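Glucose/sorbosone dehydrogenases (Escherichia coli K12, PDB 2G8S) is a calcium-containing beta-propeller protein that belongs to the glucose/sorbosone dehydrogenase family. Local coordinates at residues Leu41-Ala46 against Asp107-Val112. Sequence-based numbering, arbitrary orientation. Where two conformers were deposited one is given.
Sequences LRHWQA and DDLSKV
Leu-109 sets its CD1 methyl over one face of the His-43 imidazole, and this CH-pi contact links two neighbouring blades of the beta-propeller: His-43 lies on strand 40-45 of one antiparallel blade, Leu-109 in the loop that follows strand 96-105 of the neighbouring one. Leu-109 CD1 sits 3.7 Å from the His-43 ring centroid. It stands 19° off the ring normal, shifted toward the rim. Its nearest ring atom is His-43 NE2, 3.5 Å from Leu-109 CD1. The CB of His-43 already leans to the loop, and with CG anti to the backbone N (chi1 169°) the ring continues out from the strand so that one face meets the leucine. His-43 NE2 is hydrogen-bonded to the backbone O of His-30, which probably helps hold the ring's rotation while the methyl lies on its face.

Farther along the interface, Leu-41 and Val-112 cross at about a right angle, and Leu-41 CD2 meets Val-112 CG2 at 4.0 Å, a purely apolar touch between two buried side chains. Both blade-to-blade touches are thus made by side chains on alternate residues of the strand, 41 and 43.

Within the loop, Asp-108 to Ser-110 form an Asx turn. Asp-108 OD1, which also accepts from the hydroxyl of Ser-106, accepts a hydrogen bond from the backbone N of Ser-110 at 3.0 Å, from above the carboxylate plane. From that same face Asp-108 OD1 accepts another from Ser-110 OG at 2.7 Å, on its syn side.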
loop_
_atom_site.group_PDB
_atom_site.type_symbol
_atom_site.label_atom_id
_atom_site.label_comp_id
_atom_site.label_asym_id
_atom_site.label_seq_id
_atom_site.Cartn_x
_atom_site.Cartn_y
_atom_site.Cartn_z
ATOM N N LEU A 41 5.711 -8.071 -14.138
ATOM C CA LEU A 41 4.593 -7.162 -14.423
ATOM C C LEU A 41 3.841 -7.723 -15.624
ATOM O O LEU A 41 4.439 -8.001 -16.656
ATOM C CB LEU A 41 5.104 -5.748 -14.720
ATOM C CG LEU A 41 4.072 -4.640 -15.004
ATOM C CD1 LEU A 41 3.202 -4.341 -13.778
ATOM C CD2 LEU A 41 4.743 -3.366 -15.480
ATOM N N ARG A 42 2.535 -7.914 -15.483
ATOM C CA ARG A 42 1.757 -8.514 -16.564
ATOM C C ARG A 42 0.515 -7.689 -16.847
ATOM O O ARG A 42 0.078 -6.907 -16.010
ATOM C CB ARG A 42 1.395 -9.972 -16.249
ATOM C CG ARG A 42 2.598 -10.931 -16.340
ATOM C CD ARG A 42 2.187 -12.334 -15.971
ATOM N NE ARG A 42 3.296 -13.294 -15.884
ATOM C CZ ARG A 42 3.442 -14.355 -16.676
ATOM N NH1 ARG A 42 2.564 -14.603 -17.650
ATOM N NH2 ARG A 42 4.462 -15.181 -16.485
ATOM N N HIS A 43 -0.011 -7.838 -18.055
ATOM C CA HIS A 43 -1.239 -7.170 -18.473
ATOM C C HIS A 43 -2.364 -8.194 -18.540
ATOM O O HIS A 43 -2.181 -9.288 -19.097
ATOM C CB HIS A 43 -1.013 -6.534 -19.851
ATOM C CG HIS A 43 -2.263 -6.038 -20.515
ATOM N ND1 HIS A 43 -2.705 -6.525 -21.727
ATOM C CD2 HIS A 43 -3.153 -5.086 -20.144
ATOM C CE1 HIS A 43 -3.814 -5.892 -22.076
ATOM N NE2 HIS A 43 -4.111 -5.018 -21.130
ATOM N N TRP A 44 -3.510 -7.857 -17.950
ATOM C CA TRP A 44 -4.714 -8.670 -18.083
ATOM C C TRP A 44 -5.796 -7.873 -18.800
ATOM O O TRP A 44 -5.976 -6.689 -18.525
ATOM C CB TRP A 44 -5.234 -9.130 -16.713
ATOM C CG TRP A 44 -6.428 -10.027 -16.854
ATOM C CD1 TRP A 44 -6.415 -11.385 -16.984
ATOM C CD2 TRP A 44 -7.807 -9.627 -16.927
ATOM N NE1 TRP A 44 -7.700 -11.860 -17.132
ATOM C CE2 TRP A 44 -8.571 -10.804 -17.100
ATOM C CE3 TRP A 44 -8.469 -8.392 -16.859
ATOM C CZ2 TRP A 44 -9.964 -10.786 -17.202
ATOM C CZ3 TRP A 44 -9.858 -8.375 -16.971
ATOM C CH2 TRP A 44 -10.587 -9.568 -17.140
ATOM N N GLN A 45 -6.517 -8.529 -19.705
ATOM C CA GLN A 45 -7.652 -7.898 -20.377
ATOM C C GLN A 45 -8.717 -8.928 -20.723
ATOM O O GLN A 45 -8.400 -10.035 -21.160
ATOM C CB GLN A 45 -7.207 -7.159 -21.639
ATOM C CG GLN A 45 -8.319 -6.333 -22.284
ATOM C CD GLN A 45 -7.814 -5.443 -23.403
ATOM O OE1 GLN A 45 -6.738 -4.856 -23.308
ATOM N NE2 GLN A 45 -8.601 -5.327 -24.470
ATOM N N ALA A 46 -9.979 -8.545 -20.534
ATOM C CA ALA A 46 -11.110 -9.427 -20.815
ATOM C C ALA A 46 -11.022 -9.977 -22.241
ATOM O O ALA A 46 -10.828 -9.214 -23.187
ATOM C CB ALA A 46 -12.421 -8.677 -20.617
ATOM N N ASP A 107 2.847 1.923 -26.099
ATOM C CA ASP A 107 1.504 1.935 -26.684
ATOM C C ASP A 107 0.931 0.529 -26.806
ATOM O O ASP A 107 -0.269 0.308 -26.614
ATOM C CB ASP A 107 1.543 2.576 -28.076
ATOM C CG ASP A 107 1.781 4.079 -28.035
ATOM O OD1 ASP A 107 1.456 4.726 -27.017
ATOM O OD2 ASP A 107 2.280 4.620 -29.042
ATOM N N ASP A 108 1.798 -0.429 -27.143
ATOM C CA ASP A 108 1.355 -1.810 -27.359
ATOM C C ASP A 108 1.350 -2.682 -26.098
ATOM O O ASP A 108 1.057 -3.877 -26.156
ATOM C CB ASP A 108 2.130 -2.473 -28.520
ATOM C CG ASP A 108 3.564 -2.847 -28.161
ATOM O OD1 ASP A 108 3.990 -2.681 -26.996
ATOM O OD2 ASP A 108 4.281 -3.340 -29.062
ATOM N N LEU A 109 1.684 -2.065 -24.964
ATOM C CA LEU A 109 1.609 -2.702 -23.642
ATOM C C LEU A 109 2.612 -3.842 -23.413
ATOM O O LEU A 109 2.483 -4.599 -22.447
ATOM C CB LEU A 109 0.171 -3.178 -23.340
ATOM C CG LEU A 109 -0.945 -2.133 -23.454
ATOM C CD1 LEU A 109 -2.322 -2.761 -23.200
ATOM C CD2 LEU A 109 -0.719 -0.937 -22.522
ATOM N N SER A 110 3.625 -3.946 -24.275
ATOM C CA SER A 110 4.607 -5.023 -24.161
ATOM C C SER A 110 5.811 -4.666 -23.297
ATOM O O SER A 110 6.555 -5.561 -22.868
ATOM C CB SER A 110 5.102 -5.450 -25.550
ATOM O OG SER A 110 5.842 -4.409 -26.160
ATOM N N LYS A 111 6.017 -3.376 -23.043
ATOM C CA LYS A 111 7.243 -2.946 -22.380
ATOM C C LYS A 111 7.128 -1.639 -21.595
ATOM O O LYS A 111 6.250 -0.796 -21.862
ATOM C CB LYS A 111 8.376 -2.860 -23.403
ATOM C CG LYS A 111 8.247 -1.734 -24.403
ATOM C CD LYS A 111 9.263 -1.879 -25.544
ATOM C CE LYS A 111 8.774 -2.840 -26.612
ATOM N NZ LYS A 111 9.896 -3.398 -27.406
ATOM N N VAL A 112 8.021 -1.501 -20.619
ATOM C CA VAL A 112 8.212 -0.270 -19.887
ATOM C C VAL A 112 9.552 0.257 -20.389
ATOM O O VAL A 112 10.547 -0.488 -20.421
ATOM C CB VAL A 112 8.279 -0.528 -18.375
ATOM C CG1 VAL A 112 8.572 0.756 -17.622
ATOM C CG2 VAL A 112 6.962 -1.140 -17.888
#